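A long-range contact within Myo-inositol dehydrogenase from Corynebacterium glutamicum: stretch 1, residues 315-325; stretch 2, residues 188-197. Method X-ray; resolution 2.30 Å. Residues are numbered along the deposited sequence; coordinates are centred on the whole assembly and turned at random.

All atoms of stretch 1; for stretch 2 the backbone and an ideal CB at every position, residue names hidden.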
# COMPACT_ATOMS: atom_id res chain seq x y z
N GLU A 315 -32.20 6.99 18.19
CA GLU A 315 -33.40 6.84 17.36
C GLU A 315 -33.08 6.09 16.06
O GLU A 315 -33.87 5.27 15.60
CB GLU A 315 -34.03 8.21 17.03
CG GLU A 315 -34.55 8.97 18.24
CD GLU A 315 -35.08 10.37 17.89
OE1 GLU A 315 -34.41 11.10 17.13
OE2 GLU A 315 -36.15 10.75 18.39
N LEU A 316 -31.92 6.37 15.48
CA LEU A 316 -31.51 5.70 14.25
C LEU A 316 -31.27 4.23 14.58
O LEU A 316 -31.66 3.34 13.83
CB LEU A 316 -30.23 6.33 13.67
CG LEU A 316 -30.31 7.73 13.05
CD1 LEU A 316 -28.94 8.12 12.50
CD2 LEU A 316 -31.34 7.74 11.92
N ALA A 317 -30.62 3.98 15.72
CA ALA A 317 -30.37 2.60 16.11
C ALA A 317 -31.71 1.88 16.30
O ALA A 317 -31.87 0.73 15.89
CB ALA A 317 -29.53 2.54 17.39
N ASN A 318 -32.69 2.55 16.90
CA ASN A 318 -33.99 1.92 17.10
C ASN A 318 -34.65 1.67 15.75
O ASN A 318 -35.28 0.63 15.54
CB ASN A 318 -34.91 2.77 17.99
CG ASN A 318 -34.46 2.77 19.45
OD1 ASN A 318 -33.78 1.85 19.89
ND2 ASN A 318 -34.86 3.79 20.20
N ALA A 319 -34.48 2.61 14.82
CA ALA A 319 -35.06 2.44 13.50
C ALA A 319 -34.41 1.24 12.82
O ALA A 319 -35.09 0.48 12.11
CB ALA A 319 -34.87 3.70 12.65
N CYS A 320 -33.11 1.06 13.04
CA CYS A 320 -32.36 -0.06 12.45
C CYS A 320 -32.93 -1.38 12.94
O CYS A 320 -33.24 -2.26 12.13
CB CYS A 320 -30.88 -0.01 12.82
SG CYS A 320 -29.88 1.19 11.93
N LEU A 321 -33.04 -1.53 14.26
CA LEU A 321 -33.57 -2.74 14.86
C LEU A 321 -34.95 -3.06 14.31
O LEU A 321 -35.24 -4.20 13.97
CB LEU A 321 -33.65 -2.60 16.39
CG LEU A 321 -34.21 -3.81 17.16
CD1 LEU A 321 -33.33 -5.02 16.91
CD2 LEU A 321 -34.27 -3.50 18.64
N GLU A 322 -35.80 -2.05 14.24
CA GLU A 322 -37.16 -2.24 13.73
C GLU A 322 -37.15 -2.70 12.27
O GLU A 322 -37.93 -3.57 11.88
CB GLU A 322 -37.96 -0.95 13.88
CG GLU A 322 -39.37 -1.16 14.40
CD GLU A 322 -40.37 -1.20 13.28
OE1 GLU A 322 -40.29 -0.33 12.40
OE2 GLU A 322 -41.24 -2.09 13.29
N SER A 323 -36.29 -2.09 11.46
CA SER A 323 -36.18 -2.46 10.05
C SER A 323 -35.70 -3.90 9.95
O SER A 323 -36.25 -4.70 9.20
CB SER A 323 -35.19 -1.54 9.33
OG SER A 323 -35.00 -1.95 7.98
N ALA A 324 -34.67 -4.24 10.72
CA ALA A 324 -34.11 -5.59 10.68
C ALA A 324 -35.14 -6.62 11.10
O ALA A 324 -35.18 -7.72 10.55
CB ALA A 324 -32.91 -5.68 11.59
N GLN A 325 -35.98 -6.27 12.06
CA GLN A 325 -37.01 -7.20 12.53
C GLN A 325 -38.21 -7.29 11.60
O GLN A 325 -38.95 -8.28 11.64
CB GLN A 325 -37.50 -6.79 13.92
CG GLN A 325 -36.44 -6.84 15.02
CD GLN A 325 -36.97 -6.36 16.37
OE1 GLN A 325 -37.59 -5.30 16.46
NE2 GLN A 325 -36.72 -7.14 17.41
N UNK A 188 -28.92 15.08 7.97
CA UNK A 188 -30.31 14.77 7.67
C UNK A 188 -30.58 13.42 7.02
O UNK A 188 -30.49 13.26 5.81
CB UNK A 188 -30.87 15.86 6.76
N UNK A 189 -30.94 12.45 7.86
CA UNK A 189 -31.25 11.10 7.39
C UNK A 189 -32.78 10.98 7.34
O UNK A 189 -33.46 11.37 8.29
CB UNK A 189 -30.63 10.03 8.29
N UNK A 190 -33.31 10.45 6.25
CA UNK A 190 -34.75 10.32 6.14
C UNK A 190 -35.26 8.89 6.22
O UNK A 190 -36.34 8.66 6.76
CB UNK A 190 -35.21 10.94 4.82
N UNK A 191 -34.49 7.93 5.70
CA UNK A 191 -34.91 6.52 5.73
C UNK A 191 -33.83 5.60 6.29
O UNK A 191 -32.63 5.87 6.18
CB UNK A 191 -35.29 6.06 4.32
N UNK A 192 -34.28 4.49 6.87
CA UNK A 192 -33.38 3.53 7.46
C UNK A 192 -33.71 2.09 7.07
O UNK A 192 -34.85 1.65 7.20
CB UNK A 192 -33.40 3.68 8.98
N UNK A 193 -32.70 1.38 6.58
CA UNK A 193 -32.86 -0.01 6.19
C UNK A 193 -31.77 -0.83 6.87
O UNK A 193 -30.61 -0.45 6.86
CB UNK A 193 -32.80 -0.17 4.67
N UNK A 194 -32.14 -1.95 7.48
CA UNK A 194 -31.16 -2.77 8.17
C UNK A 194 -31.44 -4.25 8.03
O UNK A 194 -32.59 -4.67 8.00
CB UNK A 194 -31.11 -2.39 9.65
N UNK A 195 -30.36 -5.03 7.96
CA UNK A 195 -30.45 -6.48 7.82
C UNK A 195 -29.54 -7.13 8.87
O UNK A 195 -28.35 -6.81 8.95
CB UNK A 195 -30.06 -6.92 6.41
N UNK A 196 -30.09 -8.04 9.67
CA UNK A 196 -29.29 -8.70 10.68
C UNK A 196 -29.20 -10.18 10.42
O UNK A 196 -30.09 -10.77 9.82
CB UNK A 196 -29.87 -8.44 12.07
N UNK A 197 -28.11 -10.80 10.87
CA UNK A 197 -27.90 -12.23 10.69
C UNK A 197 -27.18 -12.84 11.90
O UNK A 197 -26.74 -12.12 12.80
CB UNK A 197 -27.10 -12.49 9.41

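Stretch 1 is a helix crossing the strand of stretch 2 at 60° between their N-to-C directions, with axes 6.1 Å apart at closest approach. The clearest restriction on side-chain size comes at 194.

Position 188 has nothing of the helix within 5.5 Å of its ideal CB, so stretch 1 sets no preference; it is Asn188.

At 189 the CB points toward the helix, and the ideal CB of 189 lies 4.3 Å from Leu316 CD2. A methyl-bearing leucine end and no charge suggest an aliphatic residue, with valine, isoleucine or leucine all plausible. The deposited Ile189 brings CG2 to 4.2 Å from Leu316 CD2.

Positions 190 and 191 both point away, and stretch 1 cannot discriminate there. They are Val190 and Glu191.

The CB at 192 points toward the helix again, 3.9 Å from Ala319 CB. The small alanine leaves space, while Leu316 and Cys320 offer apolar surface nearby. A mid-sized, beta-branched residue suits both the extended backbone (-134/128) and this setting, though other aliphatics might do. Val192 spreads its two methyls: Val192 CG2 lies 4.0 Å from Leu316 CD2, and Val192 CG1 lies 3.8 Å from Cys320 SG. It has the largest area covered by the helix of any residue in the strand.

Position 193 points away, so many residues would serve; beta-branched ones fit its extended backbone. Thr193 touches the helix lightly, its CG2 4.2 Å from Ser323 OG.

The tightest site is 194. Its CA-to-CB bond points toward the helix, and the ideal CB of 194 sits just 3.3 Å from Cys320 O. The ideal CB of 194 is also 4.2 Å from Ser323 CB. Little room remains in that direction, so alanine or glycine is the natural reading. Ala194 fills it, with Ala194 CB 4.0 Å from Cys320 CB and 4.2 Å from Ala324 CB. The closeness lets the backbone take part: Ala194 N donates a hydrogen bond to Ser323 OG at 2.9 Å, and Ala324 CA makes a CA-H...O contact with Ala194 O at 3.2 Å. Water 1 donates to both Ala194 O and Ser323 O, tying the backbones together.

Position 195 points away, although its CA is 4.7 Å from Ala324 CA. The extended backbone again favours beta-branching, and the residue is Thr195.

At 196 an ideal CB would face Ala324 CB at 4.1 Å, so a small or mid-sized residue could be accommodated on this evidence, and stretch 1 does not itself require glycine. The residue is Gly196, whose N donates to water 2, which in turn donates to Ala324 O.

Position 197 is out of reach of stretch 1; it is Ala197.

Stretch 2 188-197: NIVEVTATGA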
# COMPACT_ATOMS: atom_id res chain seq x y z
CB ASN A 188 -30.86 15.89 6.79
CG ASN A 188 -30.53 17.27 7.35
OD1 ASN A 188 -30.37 18.24 6.60
ND2 ASN A 188 -30.44 17.36 8.68
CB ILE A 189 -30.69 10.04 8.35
CG1 ILE A 189 -29.17 10.22 8.52
CG2 ILE A 189 -31.03 8.64 7.83
CD1 ILE A 189 -28.36 10.08 7.25
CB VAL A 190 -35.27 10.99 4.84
CG1 VAL A 190 -34.99 12.47 4.87
CG2 VAL A 190 -34.62 10.37 3.62
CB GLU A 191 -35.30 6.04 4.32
CG GLU A 191 -36.39 6.87 3.65
CD GLU A 191 -36.93 6.23 2.38
OE1 GLU A 191 -36.15 5.56 1.66
OE2 GLU A 191 -38.13 6.41 2.08
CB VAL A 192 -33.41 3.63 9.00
CG1 VAL A 192 -32.58 2.53 9.62
CG2 VAL A 192 -32.88 4.99 9.42
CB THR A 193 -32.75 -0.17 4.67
OG1 THR A 193 -33.62 0.76 4.03
CG2 THR A 193 -33.16 -1.57 4.24
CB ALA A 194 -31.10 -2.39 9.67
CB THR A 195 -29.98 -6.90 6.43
OG1 THR A 195 -30.71 -6.15 5.45
CG2 THR A 195 -30.21 -8.38 6.21
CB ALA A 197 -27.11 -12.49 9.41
O HOH W 1 -35.08 -4.69 6.69
O HOH W 2 -32.79 -8.83 9.64
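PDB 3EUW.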